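Local coordinates for protein glutathione S-transferase (Vibrio parahaemolyticus, PDB 7MIQ) that probably catalyses the conjugation of glutathione to electrophilic compounds, as a dimeric glutathione S-transferase of the Gtt2 class, at residues S16-E21 with A68-L73; L106-Q111 with K135-E140. One frame throughout, in Å; residues are numbered along the deposited sequence.

Contact 1 (S16-E21 with A68-L73); sequences SIFLKE and AICRYL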
loop_
_atom_site.group_PDB
_atom_site.type_symbol
_atom_site.label_atom_id
_atom_site.label_comp_id
_atom_site.label_asym_id
_atom_site.label_seq_id
_atom_site.Cartn_x
_atom_site.Cartn_y
_atom_site.Cartn_z
ATOM N N SER A 16 -10.059 -6.335 -13.239
ATOM C CA SER A 16 -10.711 -7.257 -14.169
ATOM C C SER A 16 -10.339 -8.704 -13.875
ATOM O O SER A 16 -11.203 -9.590 -13.894
ATOM C CB SER A 16 -10.344 -6.906 -15.614
ATOM O OG SER A 16 -10.936 -5.686 -16.019
ATOM N N ILE A 17 -9.057 -8.969 -13.618
ATOM C CA ILE A 17 -8.624 -10.331 -13.317
ATOM C C ILE A 17 -9.240 -10.809 -12.005
ATOM O O ILE A 17 -9.708 -11.949 -11.898
ATOM C CB ILE A 17 -7.088 -10.397 -13.279
ATOM C CG1 ILE A 17 -6.506 -10.085 -14.661
ATOM C CG2 ILE A 17 -6.613 -11.759 -12.786
ATOM C CD1 ILE A 17 -5.001 -9.836 -14.631
ATOM N N PHE A 18 -9.247 -9.940 -10.990
ATOM C CA PHE A 18 -9.843 -10.287 -9.702
ATOM C C PHE A 18 -11.320 -10.628 -9.856
ATOM O O PHE A 18 -11.802 -11.622 -9.300
ATOM C CB PHE A 18 -9.655 -9.120 -8.732
ATOM C CG PHE A 18 -9.969 -9.450 -7.298
ATOM C CD1 PHE A 18 -11.276 -9.452 -6.839
ATOM C CD2 PHE A 18 -8.949 -9.725 -6.404
ATOM C CE1 PHE A 18 -11.561 -9.742 -5.514
ATOM C CE2 PHE A 18 -9.224 -10.016 -5.076
ATOM C CZ PHE A 18 -10.532 -10.027 -4.631
ATOM N N LEU A 19 -12.052 -9.816 -10.618
ATOM C CA LEU A 19 -13.473 -10.069 -10.821
ATOM C C LEU A 19 -13.699 -11.407 -11.515
ATOM O O LEU A 19 -14.615 -12.155 -11.153
ATOM C CB LEU A 19 -14.086 -8.923 -11.625
ATOM C CG LEU A 19 -15.596 -8.720 -11.546
ATOM C CD1 LEU A 19 -16.050 -8.638 -10.099
ATOM C CD2 LEU A 19 -15.974 -7.458 -12.298
ATOM N N LYS A 20 -12.860 -11.738 -12.502
ATOM C CA LYS A 20 -12.985 -13.035 -13.160
ATOM C C LYS A 20 -12.684 -14.180 -12.202
ATOM O O LYS A 20 -13.363 -15.214 -12.236
ATOM C CB LYS A 20 -12.066 -13.105 -14.380
ATOM C CG LYS A 20 -12.636 -12.478 -15.638
ATOM C CD LYS A 20 -11.655 -12.597 -16.797
ATOM C CE LYS A 20 -12.228 -12.002 -18.073
ATOM N NZ LYS A 20 -11.229 -11.992 -19.179
ATOM N N GLU A 21 -11.668 -14.023 -11.345
ATOM C CA GLU A 21 -11.318 -15.087 -10.404
ATOM C C GLU A 21 -12.495 -15.428 -9.496
ATOM O O GLU A 21 -12.805 -16.604 -9.280
ATOM C CB GLU A 21 -10.099 -14.683 -9.568
ATOM C CG GLU A 21 -8.749 -14.811 -10.276
ATOM C CD GLU A 21 -8.320 -16.261 -10.487
ATOM O OE1 GLU A 21 -8.893 -17.167 -9.840
ATOM O OE2 GLU A 21 -7.404 -16.492 -11.300
ATOM N N ALA A 68 -8.648 -1.442 -3.205
ATOM C CA ALA A 68 -9.860 -1.142 -2.444
ATOM C C ALA A 68 -11.107 -1.601 -3.189
ATOM O O ALA A 68 -12.068 -2.084 -2.572
ATOM C CB ALA A 68 -9.929 0.356 -2.143
ATOM N N ILE A 69 -11.115 -1.446 -4.514
ATOM C CA ILE A 69 -12.217 -1.964 -5.323
ATOM C C ILE A 69 -12.298 -3.480 -5.197
ATOM O O ILE A 69 -13.384 -4.046 -5.026
ATOM C CB ILE A 69 -12.054 -1.520 -6.789
ATOM C CG1 ILE A 69 -12.215 0.000 -6.906
ATOM C CG2 ILE A 69 -13.049 -2.246 -7.689
ATOM C CD1 ILE A 69 -11.813 0.561 -8.270
ATOM N N CYS A 70 -11.148 -4.159 -5.262
ATOM C CA CYS A 70 -11.139 -5.614 -5.128
ATOM C C CYS A 70 -11.634 -6.052 -3.755
ATOM O O CYS A 70 -12.339 -7.063 -3.638
ATOM C CB CYS A 70 -9.734 -6.162 -5.381
ATOM S SG CYS A 70 -9.159 -6.001 -7.093
ATOM N N ARG A 71 -11.267 -5.318 -2.700
ATOM C CA ARG A 71 -11.726 -5.692 -1.366
ATOM C C ARG A 71 -13.246 -5.615 -1.267
ATOM O O ARG A 71 -13.882 -6.498 -0.679
ATOM C CB ARG A 71 -11.069 -4.809 -0.302
ATOM C CG ARG A 71 -11.424 -5.233 1.125
ATOM C CD ARG A 71 -10.682 -4.442 2.202
ATOM N NE ARG A 71 -9.233 -4.560 2.090
ATOM C CZ ARG A 71 -8.532 -5.630 2.446
ATOM N NH1 ARG A 71 -9.121 -6.717 2.919
ATOM N NH2 ARG A 71 -7.209 -5.609 2.320
ATOM N N TYR A 72 -13.850 -4.575 -1.847
ATOM C CA TYR A 72 -15.308 -4.482 -1.841
ATOM C C TYR A 72 -15.930 -5.605 -2.663
ATOM O O TYR A 72 -16.887 -6.257 -2.224
ATOM C CB TYR A 72 -15.763 -3.119 -2.371
ATOM C CG TYR A 72 -17.253 -2.902 -2.212
ATOM C CD1 TYR A 72 -18.153 -3.351 -3.178
ATOM C CD2 TYR A 72 -17.763 -2.271 -1.086
ATOM C CE1 TYR A 72 -19.521 -3.168 -3.027
ATOM C CE2 TYR A 72 -19.126 -2.079 -0.929
ATOM C CZ TYR A 72 -19.998 -2.531 -1.899
ATOM O OH TYR A 72 -21.352 -2.347 -1.739
ATOM N N LEU A 73 -15.400 -5.843 -3.867
ATOM C CA LEU A 73 -15.951 -6.880 -4.735
ATOM C C LEU A 73 -15.815 -8.264 -4.120
ATOM O O LEU A 73 -16.662 -9.131 -4.363
ATOM C CB LEU A 73 -15.259 -6.849 -6.096
ATOM C CG LEU A 73 -15.468 -5.593 -6.942
ATOM C CD1 LEU A 73 -14.536 -5.611 -8.156
ATOM C CD2 LEU A 73 -16.920 -5.467 -7.366
#
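The methylene of C70 sits over the face of the F18 ring: CB of C70 stands almost on the ring normal, 6° off it and 3.7 Å from the ring centroid, a CH-pi contact. The sulfur continues from this methylene toward the root of the phenylalanine, where SG approaches CG of F18 to 3.5 Å and meets the ring obliquely, 32° from the normal, as a sulfur-aromatic contact. Both segments belong to the thioredoxin-fold domain of the glutathione S-transferase, in which helices 10-22 and 66-76 pack side by side. With the CG of F18 anti to its own backbone nitrogen (chi1 -168°), the ring reaches across to the second helix, where it meets the cysteine side chain and the carbonyl oxygen of the same residue. At the far end of the ring, CE1 of F18 comes within 3.4 Å of that oxygen, O of C70, so this one cysteine meets the ring from root to tip.

The remaining part of the interface is aliphatic. L19 and L73 cross at about a right angle and touch through single methyl groups. No hydrogen bond links the two segments, and all four touching residues are buried, so the helices are joined here by van der Waals, CH-pi and sulfur-aromatic contacts.

V162 and I165 of helix 162-177 pack on F18, which thereby joins the thioredoxin domain to the helical domain. V15, one turn before L19 on helix 10-22, also packs on L73. On another side of helix 66-76, R71 forms a salt bridge with E95 of the second subunit, placing the helix at the dimer interface as well. Within the aliphatic pair, CD1 of L19 and CD1 of L73 are 3.9 Å apart.

Contact 2 (L106-Q111 with K135-E140); sequences LYAAFQ and KSRVLE
A108 meets two side chains of the opposite helix with its one methyl group, and most of the surface buried here belongs to it, V138 and R137. On one side its CB touches the guanidinium of R137, with NH1 of R137 at 3.5 Å from CB of A108; the methyl lies over one face of that planar group. R137 leaves its backbone toward helix 88-114, and a bend at chi3 (48°) lays the guanidinium over the alanine methyl. CB of A108 also packs against CG2 of V138 at 3.8 Å.

V138 works through that same branch. Its CG2, anti to the valine's carbonyl carbon, points into the backbone between A108 and A109: CG2 of V138 is 3.6 Å from N of A109. The same CG2 of V138 is 3.8 Å from C of A108. CB of A109 adds a looser contact with this methyl.

Helices 88-114 and 127-151, which carry these residues, belong to the all-helical C-terminal domain of the glutathione S-transferase fold and run roughly antiparallel, their local axes 146° apart. With alanine methyls facing V138 from helix 88-114, the local axes come within 8.2 Å, consistent with the small side chains allowing the approach, and the CA atoms of A108 and V138 are 6.1 Å apart. No hydrogen bond joins the segments.

The guanidinium nevertheless has a polar link to helix 88-114, since NH2 of R137 makes a weak hydrogen bond to the carbonyl oxygen of F103. Helix 162-177 packs against both partners, F173 touching A109 and F170 touching V138. From another side of helix 88-114, Y107 meets the ring of F103 of the second subunit edge-to-face.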
loop_
_atom_site.group_PDB
_atom_site.type_symbol
_atom_site.label_atom_id
_atom_site.label_comp_id
_atom_site.label_asym_id
_atom_site.label_seq_id
_atom_site.Cartn_x
_atom_site.Cartn_y
_atom_site.Cartn_z
ATOM N N LEU A 106 6.137 -3.252 -8.113
ATOM C CA LEU A 106 5.204 -2.641 -9.058
ATOM C C LEU A 106 5.422 -1.138 -9.169
ATOM O O LEU A 106 5.550 -0.601 -10.275
ATOM C CB LEU A 106 3.764 -2.938 -8.638
ATOM C CG LEU A 106 2.691 -2.423 -9.597
ATOM C CD1 LEU A 106 2.889 -3.010 -10.992
ATOM C CD2 LEU A 106 1.303 -2.749 -9.070
ATOM N N TYR A 107 5.449 -0.440 -8.031
ATOM C CA TYR A 107 5.603 1.012 -8.057
ATOM C C TYR A 107 6.907 1.417 -8.735
ATOM O O TYR A 107 6.936 2.365 -9.530
ATOM C CB TYR A 107 5.546 1.570 -6.635
ATOM C CG TYR A 107 4.209 1.455 -5.930
ATOM C CD1 TYR A 107 3.034 1.222 -6.637
ATOM C CD2 TYR A 107 4.125 1.593 -4.548
ATOM C CE1 TYR A 107 1.813 1.123 -5.982
ATOM C CE2 TYR A 107 2.914 1.496 -3.887
ATOM C CZ TYR A 107 1.761 1.261 -4.607
ATOM O OH TYR A 107 0.557 1.167 -3.944
ATOM N N ALA A 108 8.000 0.712 -8.433
ATOM C CA ALA A 108 9.271 1.003 -9.085
ATOM C C ALA A 108 9.214 0.718 -10.581
ATOM O O ALA A 108 9.852 1.426 -11.370
ATOM C CB ALA A 108 10.394 0.198 -8.430
ATOM N N ALA A 109 8.459 -0.306 -10.990
ATOM C CA ALA A 109 8.331 -0.603 -12.414
ATOM C C ALA A 109 7.531 0.475 -13.132
ATOM O O ALA A 109 7.877 0.868 -14.252
ATOM C CB ALA A 109 7.682 -1.974 -12.610
ATOM N N PHE A 110 6.452 0.953 -12.505
ATOM C CA PHE A 110 5.702 2.084 -13.043
ATOM C C PHE A 110 6.615 3.282 -13.277
ATOM O O PHE A 110 6.623 3.872 -14.364
ATOM C CB PHE A 110 4.571 2.470 -12.086
ATOM C CG PHE A 110 3.240 1.845 -12.409
ATOM C CD1 PHE A 110 2.484 2.303 -13.475
ATOM C CD2 PHE A 110 2.728 0.824 -11.622
ATOM C CE1 PHE A 110 1.250 1.746 -13.764
ATOM C CE2 PHE A 110 1.496 0.259 -11.909
ATOM C CZ PHE A 110 0.756 0.721 -12.981
ATOM N N GLN A 111 7.394 3.655 -12.258
ATOM C CA GLN A 111 8.231 4.847 -12.352
ATOM C C GLN A 111 9.292 4.702 -13.434
ATOM O O GLN A 111 9.575 5.658 -14.165
ATOM C CB GLN A 111 8.882 5.137 -10.999
ATOM C CG GLN A 111 7.905 5.594 -9.928
ATOM C CD GLN A 111 7.217 6.896 -10.289
ATOM O OE1 GLN A 111 7.810 7.772 -10.922
ATOM N NE2 GLN A 111 5.956 7.028 -9.894
ATOM N N LYS A 135 14.478 1.565 -12.281
ATOM C CA LYS A 135 14.714 0.271 -12.916
ATOM C C LYS A 135 15.695 -0.568 -12.108
ATOM O O LYS A 135 15.515 -1.783 -11.972
ATOM C CB LYS A 135 15.220 0.464 -14.345
ATOM C CG LYS A 135 15.462 -0.845 -15.086
ATOM C CD LYS A 135 15.693 -0.619 -16.570
ATOM C CE LYS A 135 15.841 -1.939 -17.307
ATOM N NZ LYS A 135 15.919 -1.742 -18.782
ATOM N N SER A 136 16.734 0.065 -11.552
ATOM C CA SER A 136 17.682 -0.661 -10.715
ATOM C C SER A 136 17.009 -1.244 -9.481
ATOM O O SER A 136 17.404 -2.313 -9.004
ATOM C CB SER A 136 18.835 0.259 -10.305
ATOM O OG SER A 136 19.485 0.792 -11.446
ATOM N N ARG A 137 15.990 -0.563 -8.952
ATOM C CA ARG A 137 15.266 -1.108 -7.810
ATOM C C ARG A 137 14.459 -2.339 -8.207
ATOM O O ARG A 137 14.356 -3.296 -7.430
ATOM C CB ARG A 137 14.370 -0.032 -7.196
ATOM C CG ARG A 137 15.160 1.052 -6.463
ATOM C CD ARG A 137 14.260 2.073 -5.778
ATOM N NE ARG A 137 13.201 1.442 -4.998
ATOM C CZ ARG A 137 11.906 1.661 -5.181
ATOM N NH1 ARG A 137 11.472 2.529 -6.082
ATOM N NH2 ARG A 137 11.024 1.000 -4.436
ATOM N N VAL A 138 13.891 -2.340 -9.415
ATOM C CA VAL A 138 13.219 -3.536 -9.923
ATOM C C VAL A 138 14.199 -4.702 -9.987
ATOM O O VAL A 138 13.905 -5.812 -9.526
ATOM C CB VAL A 138 12.588 -3.260 -11.299
ATOM C CG1 VAL A 138 12.054 -4.553 -11.905
ATOM C CG2 VAL A 138 11.481 -2.227 -11.184
ATOM N N LEU A 139 15.386 -4.462 -10.550
ATOM C CA LEU A 139 16.373 -5.528 -10.686
ATOM C C LEU A 139 16.837 -6.048 -9.333
ATOM O O LEU A 139 17.129 -7.242 -9.197
ATOM C CB LEU A 139 17.571 -5.034 -11.504
ATOM C CG LEU A 139 17.293 -4.629 -12.954
ATOM C CD1 LEU A 139 18.506 -3.944 -13.567
ATOM C CD2 LEU A 139 16.900 -5.842 -13.776
ATOM N N GLU A 140 16.910 -5.179 -8.323
ATOM C CA GLU A 140 17.349 -5.622 -7.003
ATOM C C GLU A 140 16.273 -6.426 -6.283
ATOM O O GLU A 140 16.595 -7.275 -5.444
ATOM C CB GLU A 140 17.767 -4.419 -6.160
ATOM C CG GLU A 140 19.043 -3.746 -6.642
ATOM C CD GLU A 140 19.326 -2.444 -5.920
ATOM O OE1 GLU A 140 18.466 -2.002 -5.128
ATOM O OE2 GLU A 140 20.408 -1.861 -6.144
#

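Overall arrangement
Contact 1 closes in the chain before contact 2 opens, and the two lie on opposite sides of the chain's centre, about 24 Å apart between centres and about 10 Å between nearest atoms, without touching. The first joins two helices of the thioredoxin-fold domain, the second two helices of the C-terminal helical domain. Helix 66-76 is followed in the chain by helix 88-114, so the last helix of contact 1 leads into the first of contact 2. Helix 162-177 of the helical domain packs on residues of both contacts, and so is one place where the two domains meet. Helices 66-76 and 88-114 also both meet the second subunit, so each contact includes a helix that helps form the dimer.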